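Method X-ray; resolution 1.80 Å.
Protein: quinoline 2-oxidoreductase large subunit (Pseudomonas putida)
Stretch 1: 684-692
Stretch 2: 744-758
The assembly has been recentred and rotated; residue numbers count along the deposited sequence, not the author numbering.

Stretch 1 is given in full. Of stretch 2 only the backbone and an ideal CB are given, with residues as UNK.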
ATOM      1  N   ALA B 684      34.417   2.308 -12.424  1.00 15.43           N
ATOM      2  CA  ALA B 684      33.835   2.642 -13.721  1.00 14.98           C
ATOM      3  C   ALA B 684      33.449   4.126 -13.748  1.00 14.33           C
ATOM      4  O   ALA B 684      33.727   4.834 -14.718  1.00 13.84           O
ATOM      5  CB  ALA B 684      32.612   1.767 -13.999  1.00 13.12           C
ATOM      6  N   GLN B 685      32.813   4.599 -12.685  1.00 15.32           N
ATOM      7  CA  GLN B 685      32.423   6.005 -12.630  1.00 16.87           C
ATOM      8  C   GLN B 685      33.654   6.902 -12.663  1.00 15.53           C
ATOM      9  O   GLN B 685      33.612   7.999 -13.225  1.00 17.52           O
ATOM     10  CB  GLN B 685      31.580   6.286 -11.379  1.00 16.94           C
ATOM     11  CG  GLN B 685      30.155   5.741 -11.485  1.00 17.39           C
ATOM     12  CD  GLN B 685      29.357   5.908 -10.207  1.00 15.76           C
ATOM     13  OE1 GLN B 685      29.863   5.656  -9.119  1.00 18.94           O
ATOM     14  NE2 GLN B 685      28.098   6.316 -10.336  1.00 17.71           N
ATOM     15  N   ALA B 686      34.752   6.427 -12.073  1.00 15.55           N
ATOM     16  CA  ALA B 686      36.015   7.168 -12.040  1.00 14.88           C
ATOM     17  C   ALA B 686      36.580   7.315 -13.451  1.00 16.17           C
ATOM     18  O   ALA B 686      37.102   8.366 -13.822  1.00 14.85           O
ATOM     19  CB  ALA B 686      37.027   6.443 -11.144  1.00 14.32           C
ATOM     20  N   ILE B 687      36.489   6.246 -14.233  1.00 15.68           N
ATOM     21  CA  ILE B 687      36.965   6.277 -15.605  1.00 15.20           C
ATOM     22  C   ILE B 687      36.073   7.244 -16.384  1.00 14.44           C
ATOM     23  O   ILE B 687      36.535   7.972 -17.267  1.00 14.35           O
ATOM     24  CB  ILE B 687      36.900   4.867 -16.225  1.00 15.87           C
ATOM     25  CG1 ILE B 687      38.004   4.004 -15.611  1.00 16.34           C
ATOM     26  CG2 ILE B 687      37.023   4.945 -17.746  1.00 17.83           C
ATOM     27  CD1 ILE B 687      37.854   2.508 -15.891  1.00 15.95           C
ATOM     28  N   GLY B 688      34.792   7.250 -16.037  1.00 14.30           N
ATOM     29  CA  GLY B 688      33.861   8.150 -16.695  1.00 16.55           C
ATOM     30  C   GLY B 688      34.266   9.591 -16.427  1.00 16.54           C
ATOM     31  O   GLY B 688      34.478  10.369 -17.357  1.00 17.75           O
ATOM     32  N   GLN B 689      34.405   9.949 -15.155  1.00 17.74           N
ATOM     33  CA  GLN B 689      34.784  11.322 -14.801  1.00 18.51           C
ATOM     34  C   GLN B 689      36.106  11.769 -15.415  1.00 18.08           C
ATOM     35  O   GLN B 689      36.226  12.897 -15.900  1.00 17.43           O
ATOM     36  CB  GLN B 689      34.889  11.496 -13.281  1.00 18.36           C
ATOM     37  CG  GLN B 689      35.221  12.945 -12.882  1.00 22.20           C
ATOM     38  CD  GLN B 689      35.667  13.102 -11.439  1.00 22.87           C
ATOM     39  OE1 GLN B 689      35.793  14.225 -10.936  1.00 23.65           O
ATOM     40  NE2 GLN B 689      35.925  11.983 -10.769  1.00 21.76           N
ATOM     41  N   THR B 690      37.100  10.889 -15.408  1.00 16.90           N
ATOM     42  CA  THR B 690      38.408  11.259 -15.923  1.00 16.99           C
ATOM     43  C   THR B 690      38.637  11.226 -17.427  1.00 16.68           C
ATOM     44  O   THR B 690      39.511  11.934 -17.924  1.00 17.11           O
ATOM     45  CB  THR B 690      39.525  10.416 -15.254  1.00 17.99           C
ATOM     46  OG1 THR B 690      39.284   9.020 -15.481  1.00 17.96           O
ATOM     47  CG2 THR B 690      39.561  10.689 -13.755  1.00 16.97           C
ATOM     48  N   LEU B 691      37.864  10.433 -18.165  1.00 16.13           N
ATOM     49  CA  LEU B 691      38.085  10.345 -19.605  1.00 15.84           C
ATOM     50  C   LEU B 691      36.900  10.629 -20.512  1.00 16.73           C
ATOM     51  O   LEU B 691      37.096  10.857 -21.707  1.00 18.02           O
ATOM     52  CB  LEU B 691      38.613   8.950 -19.969  1.00 17.22           C
ATOM     53  CG  LEU B 691      39.906   8.458 -19.319  1.00 16.44           C
ATOM     54  CD1 LEU B 691      40.162   7.008 -19.727  1.00 17.73           C
ATOM     55  CD2 LEU B 691      41.063   9.348 -19.738  1.00 18.96           C
ATOM     56  N   LEU B 692      35.691  10.646 -19.960  1.00 16.45           N
ATOM     57  CA  LEU B 692      34.496  10.808 -20.788  1.00 17.56           C
ATOM     58  C   LEU B 692      33.429  11.833 -20.431  1.00 17.31           C
ATOM     59  O   LEU B 692      32.893  12.508 -21.311  1.00 18.04           O
ATOM     60  CB  LEU B 692      33.788   9.456 -20.874  1.00 18.00           C
ATOM     61  CG  LEU B 692      34.573   8.283 -21.454  1.00 19.65           C
ATOM     62  CD1 LEU B 692      33.923   6.971 -21.040  1.00 20.84           C
ATOM     63  CD2 LEU B 692      34.623   8.425 -22.967  1.00 20.76           C
ATOM     64  N   UNK B 744      34.938   4.947  -1.741  1.00 19.61           N
ATOM     65  CA  UNK B 744      36.372   4.732  -1.941  1.00 17.82           C
ATOM     66  C   UNK B 744      36.932   4.868  -3.354  1.00 18.68           C
ATOM     67  O   UNK B 744      37.853   5.655  -3.579  1.00 17.12           O
ATOM     68  CB  UNK B 744      36.714   3.327  -1.441  1.00 17.82           C
ATOM     69  N   UNK B 745      36.389   4.115  -4.307  1.00 17.25           N
ATOM     70  CA  UNK B 745      36.895   4.159  -5.670  1.00 17.56           C
ATOM     71  C   UNK B 745      36.713   5.507  -6.365  1.00 16.88           C
ATOM     72  O   UNK B 745      37.522   5.874  -7.210  1.00 16.89           O
ATOM     73  CB  UNK B 745      36.206   3.071  -6.497  1.00 17.56           C
ATOM     74  N   UNK B 746      35.655   6.238  -6.030  1.00 17.42           N
ATOM     75  CA  UNK B 746      35.434   7.535  -6.670  1.00 18.20           C
ATOM     76  C   UNK B 746      36.248   8.639  -6.014  1.00 19.60           C
ATOM     77  O   UNK B 746      36.296   9.771  -6.500  1.00 17.86           O
ATOM     78  CB  UNK B 746      33.948   7.897  -6.630  1.00 18.20           C
ATOM     79  N   UNK B 747      36.890   8.311  -4.903  1.00 19.15           N
ATOM     80  CA  UNK B 747      37.740   9.287  -4.240  1.00 19.66           C
ATOM     81  C   UNK B 747      39.129   9.134  -4.846  1.00 18.88           C
ATOM     82  O   UNK B 747      39.756  10.106  -5.252  1.00 19.92           O
ATOM     83  CB  UNK B 747      37.757   9.094  -2.722  1.00 19.66           C
ATOM     84  N   UNK B 748      39.571   7.883  -4.937  1.00 18.65           N
ATOM     85  CA  UNK B 748      40.909   7.543  -5.406  1.00 17.24           C
ATOM     86  C   UNK B 748      41.126   7.094  -6.855  1.00 17.15           C
ATOM     87  O   UNK B 748      42.096   7.506  -7.484  1.00 15.88           O
ATOM     88  CB  UNK B 748      41.433   6.425  -4.503  1.00 17.24           C
ATOM     89  N   UNK B 749      40.254   6.248  -7.391  1.00 18.12           N
ATOM     90  CA  UNK B 749      40.453   5.788  -8.764  1.00 17.88           C
ATOM     91  C   UNK B 749      40.599   6.919  -9.795  1.00 15.25           C
ATOM     92  O   UNK B 749      41.374   6.802 -10.740  1.00 13.81           O
ATOM     93  CB  UNK B 749      39.279   4.892  -9.166  1.00 17.88           C
ATOM     94  N   UNK B 750      39.862   8.030  -9.636  1.00 16.03           N
ATOM     95  CA  UNK B 750      40.043   9.074 -10.649  1.00 16.52           C
ATOM     96  C   UNK B 750      41.487   9.574 -10.666  1.00 16.62           C
ATOM     97  O   UNK B 750      42.040   9.887 -11.720  1.00 16.67           O
ATOM     98  CB  UNK B 750      39.086  10.240 -10.391  1.00 16.52           C
ATOM     99  N   UNK B 751      42.092   9.654  -9.484  1.00 16.86           N
ATOM    100  CA  UNK B 751      43.463  10.118  -9.366  1.00 16.66           C
ATOM    101  C   UNK B 751      44.407   9.164 -10.090  1.00 17.63           C
ATOM    102  O   UNK B 751      45.346   9.593 -10.751  1.00 17.08           O
ATOM    103  CB  UNK B 751      43.860  10.254  -7.895  1.00 16.66           C
ATOM    104  N   UNK B 752      44.144   7.867  -9.970  1.00 17.31           N
ATOM    105  CA  UNK B 752      44.974   6.860 -10.627  1.00 18.55           C
ATOM    106  C   UNK B 752      44.972   7.034 -12.143  1.00 18.00           C
ATOM    107  O   UNK B 752      46.016   6.907 -12.786  1.00 19.28           O
ATOM    108  CB  UNK B 752      44.489   5.456 -10.262  1.00 18.55           C
ATOM    109  N   UNK B 753      43.805   7.326 -12.716  1.00 18.18           N
ATOM    110  CA  UNK B 753      43.705   7.511 -14.162  1.00 16.59           C
ATOM    111  C   UNK B 753      44.410   8.786 -14.623  1.00 17.30           C
ATOM    112  O   UNK B 753      45.163   8.768 -15.601  1.00 16.82           O
ATOM    113  CB  UNK B 753      42.235   7.548 -14.586  1.00 16.59           C
ATOM    114  N   UNK B 754      44.164   9.895 -13.931  1.00 17.13           N
ATOM    115  CA  UNK B 754      44.814  11.147 -14.300  1.00 17.18           C
ATOM    116  C   UNK B 754      46.326  10.972 -14.177  1.00 17.31           C
ATOM    117  O   UNK B 754      47.086  11.400 -15.053  1.00 16.58           O
ATOM    118  CB  UNK B 754      44.323  12.302 -13.424  1.00 17.18           C
ATOM    119  N   UNK B 755      46.763  10.337 -13.089  1.00 16.31           N
ATOM    120  CA  UNK B 755      48.191  10.103 -12.893  1.00 17.31           C
ATOM    121  C   UNK B 755      48.727   9.235 -14.031  1.00 15.42           C
ATOM    122  O   UNK B 755      49.833   9.451 -14.510  1.00 15.69           O
ATOM    123  CB  UNK B 755      48.454   9.442 -11.539  1.00 17.31           C
ATOM    124  N   UNK B 756      47.929   8.265 -14.469  1.00 17.89           N
ATOM    125  CA  UNK B 756      48.346   7.374 -15.552  1.00 17.59           C
ATOM    126  C   UNK B 756      48.556   8.124 -16.864  1.00 18.18           C
ATOM    127  O   UNK B 756      49.552   7.919 -17.552  1.00 18.45           O
ATOM    128  CB  UNK B 756      47.307   6.268 -15.751  1.00 17.59           C
ATOM    129  N   UNK B 757      47.614   8.988 -17.220  1.00 19.53           N
ATOM    130  CA  UNK B 757      47.742   9.755 -18.451  1.00 19.50           C
ATOM    131  C   UNK B 757      49.005  10.609 -18.400  1.00 20.85           C
ATOM    132  O   UNK B 757      49.757  10.686 -19.369  1.00 19.54           O
ATOM    133  CB  UNK B 757      46.508  10.631 -18.675  1.00 19.50           C
ATOM    134  N   UNK B 758      49.239  11.245 -17.258  1.00 20.66           N
ATOM    135  CA  UNK B 758      50.419  12.082 -17.104  1.00 20.95           C
ATOM    136  C   UNK B 758      51.708  11.275 -17.200  1.00 19.66           C
ATOM    137  O   UNK B 758      52.693  11.736 -17.772  1.00 18.96           O
ATOM    138  CB  UNK B 758      50.366  12.821 -15.765  1.00 20.95           C
TER

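The two helices cross at 46° with their axes 8.2 Å apart at closest approach, and no hydrogen bond joins them.

At position 744 nothing of stretch 1 lies near the ideal CB, so the choice is open; the residue is Ser 744, whose OG is bonded elsewhere in the structure. The CB of position 745 points toward stretch 1 but finds nothing of it within 5.5 Å, so small and medium side chains are both conceivable. Ala 745 helps to frame the site of Ala 686.

Position 746 points sideways, its ideal CB 5.3 Å from Gln 685 OE1. Either a polar side chain directed at that oxygen or a long, flexible apolar one reaching for the backbone would suit. Met 746 is the latter. Its end comes nearer to stretch 1, bringing SD to 3.4 Å from Ala 686 N and CE to 3.5 Å from Gln 689 NE2, which has no hydrogen-bond partner in the model.

Positions 747 and 748 both point away, and stretch 1 sets no limit on either; they are Ile 747 and Ser 748.

At position 749 the CB points toward stretch 1 and already lies 3.4 Å from Ala 686 CB, so glycine or alanine is the natural fit. Ala 749 makes just this methyl-to-methyl contact.

At position 750 the CB points sideways, 3.4 Å from Thr 690 CG2 and 3.6 Å from Gln 689 NE2, which favours something compact. Phi is -61°, and the N has no bond to the preceding turn, so an imino acid would cost no hydrogen bond here. Alanine or serine could also be considered, but the residue is Pro 750, at the kink. Its CG lies 3.5 Å from both Ala 686 CB and Gln 689 NE2. Ala 686 thus sits as a knob among Ala 745, Met 746, Ala 749 and Pro 750.

Position 751 points away and 752 sideways, neither with stretch 1 within reach of its CB; both are alanine.

Position 753 points toward stretch 1, with its ideal CB 3.4 Å from Thr 690 OG1. That hydroxyl already donates to Ala 686 O (2.8 Å, OG1 to O), so a polar partner is not required, and a short or branched aliphatic group would suit. Val 753, in the t rotamer, places CG1 3.2 Å from Thr 690 OG1 and 4.0 Å from Leu 691 CG.

At position 754 the CB points sideways, the ideal CB 5.0 Å from Thr 690 CG2, with room for a modest apolar group; Val 754 CG2 approaches Thr 690 CG2 to 3.8 Å.

Positions 755 and 756 are out of reach, and both are alanine. Position 757 points toward stretch 1 from farther off, inviting a medium aliphatic side chain: Val 757 CG2 meets Leu 691 CD2 at 4.3 Å. Position 758 is unconstrained by stretch 1; Asn 758 ND2 bonds back to Val 754 O at 2.9 Å.

Stretch 2 744-758: SAMISAPAAVVAAVN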
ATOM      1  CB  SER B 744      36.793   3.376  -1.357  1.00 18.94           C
ATOM      2  OG  SER B 744      36.199   2.295  -2.059  1.00 20.38           O
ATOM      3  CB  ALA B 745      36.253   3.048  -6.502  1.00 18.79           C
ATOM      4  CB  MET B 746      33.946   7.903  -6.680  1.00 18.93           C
ATOM      5  CG  MET B 746      33.256   7.584  -8.013  1.00 18.81           C
ATOM      6  SD  MET B 746      34.051   8.399  -9.440  1.00 17.88           S
ATOM      7  CE  MET B 746      33.474  10.094  -9.202  1.00 21.71           C
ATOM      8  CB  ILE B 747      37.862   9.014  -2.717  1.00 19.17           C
ATOM      9  CG1 ILE B 747      36.540   9.322  -2.013  1.00 18.68           C
ATOM     10  CG2 ILE B 747      39.001   9.839  -2.125  1.00 20.68           C
ATOM     11  CD1 ILE B 747      36.537   8.935  -0.551  1.00 19.28           C
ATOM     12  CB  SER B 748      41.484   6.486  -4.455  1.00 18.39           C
ATOM     13  OG  SER B 748      42.735   5.991  -4.893  1.00 18.86           O
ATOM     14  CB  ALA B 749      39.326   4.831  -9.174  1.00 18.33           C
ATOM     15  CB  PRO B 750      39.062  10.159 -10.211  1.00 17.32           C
ATOM     16  CG  PRO B 750      37.975   9.374  -9.509  1.00 15.40           C
ATOM     17  CD  PRO B 750      38.782   8.384  -8.699  1.00 15.15           C
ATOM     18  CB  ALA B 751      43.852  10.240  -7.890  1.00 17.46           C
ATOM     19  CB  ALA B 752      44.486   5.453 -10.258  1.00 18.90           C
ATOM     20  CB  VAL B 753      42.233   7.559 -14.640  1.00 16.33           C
ATOM     21  CG1 VAL B 753      42.190   7.738 -16.159  1.00 16.42           C
ATOM     22  CG2 VAL B 753      41.506   6.279 -14.243  1.00 17.33           C
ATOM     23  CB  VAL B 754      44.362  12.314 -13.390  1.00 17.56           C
ATOM     24  CG1 VAL B 754      45.185  13.562 -13.697  1.00 17.63           C
ATOM     25  CG2 VAL B 754      42.885  12.604 -13.625  1.00 18.79           C
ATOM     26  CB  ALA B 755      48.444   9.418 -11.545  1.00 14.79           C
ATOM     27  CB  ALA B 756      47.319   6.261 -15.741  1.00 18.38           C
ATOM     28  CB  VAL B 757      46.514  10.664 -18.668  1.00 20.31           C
ATOM     29  CG1 VAL B 757      46.782  11.650 -19.800  1.00 19.85           C
ATOM     30  CG2 VAL B 757      45.294   9.807 -18.996  1.00 18.11           C
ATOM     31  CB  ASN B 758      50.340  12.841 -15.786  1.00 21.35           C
ATOM     32  CG  ASN B 758      49.479  14.083 -15.900  1.00 22.05           C
ATOM     33  OD1 ASN B 758      49.927  15.111 -16.404  1.00 22.30           O
ATOM     34  ND2 ASN B 758      48.229  13.987 -15.458  1.00 21.87           N
TER
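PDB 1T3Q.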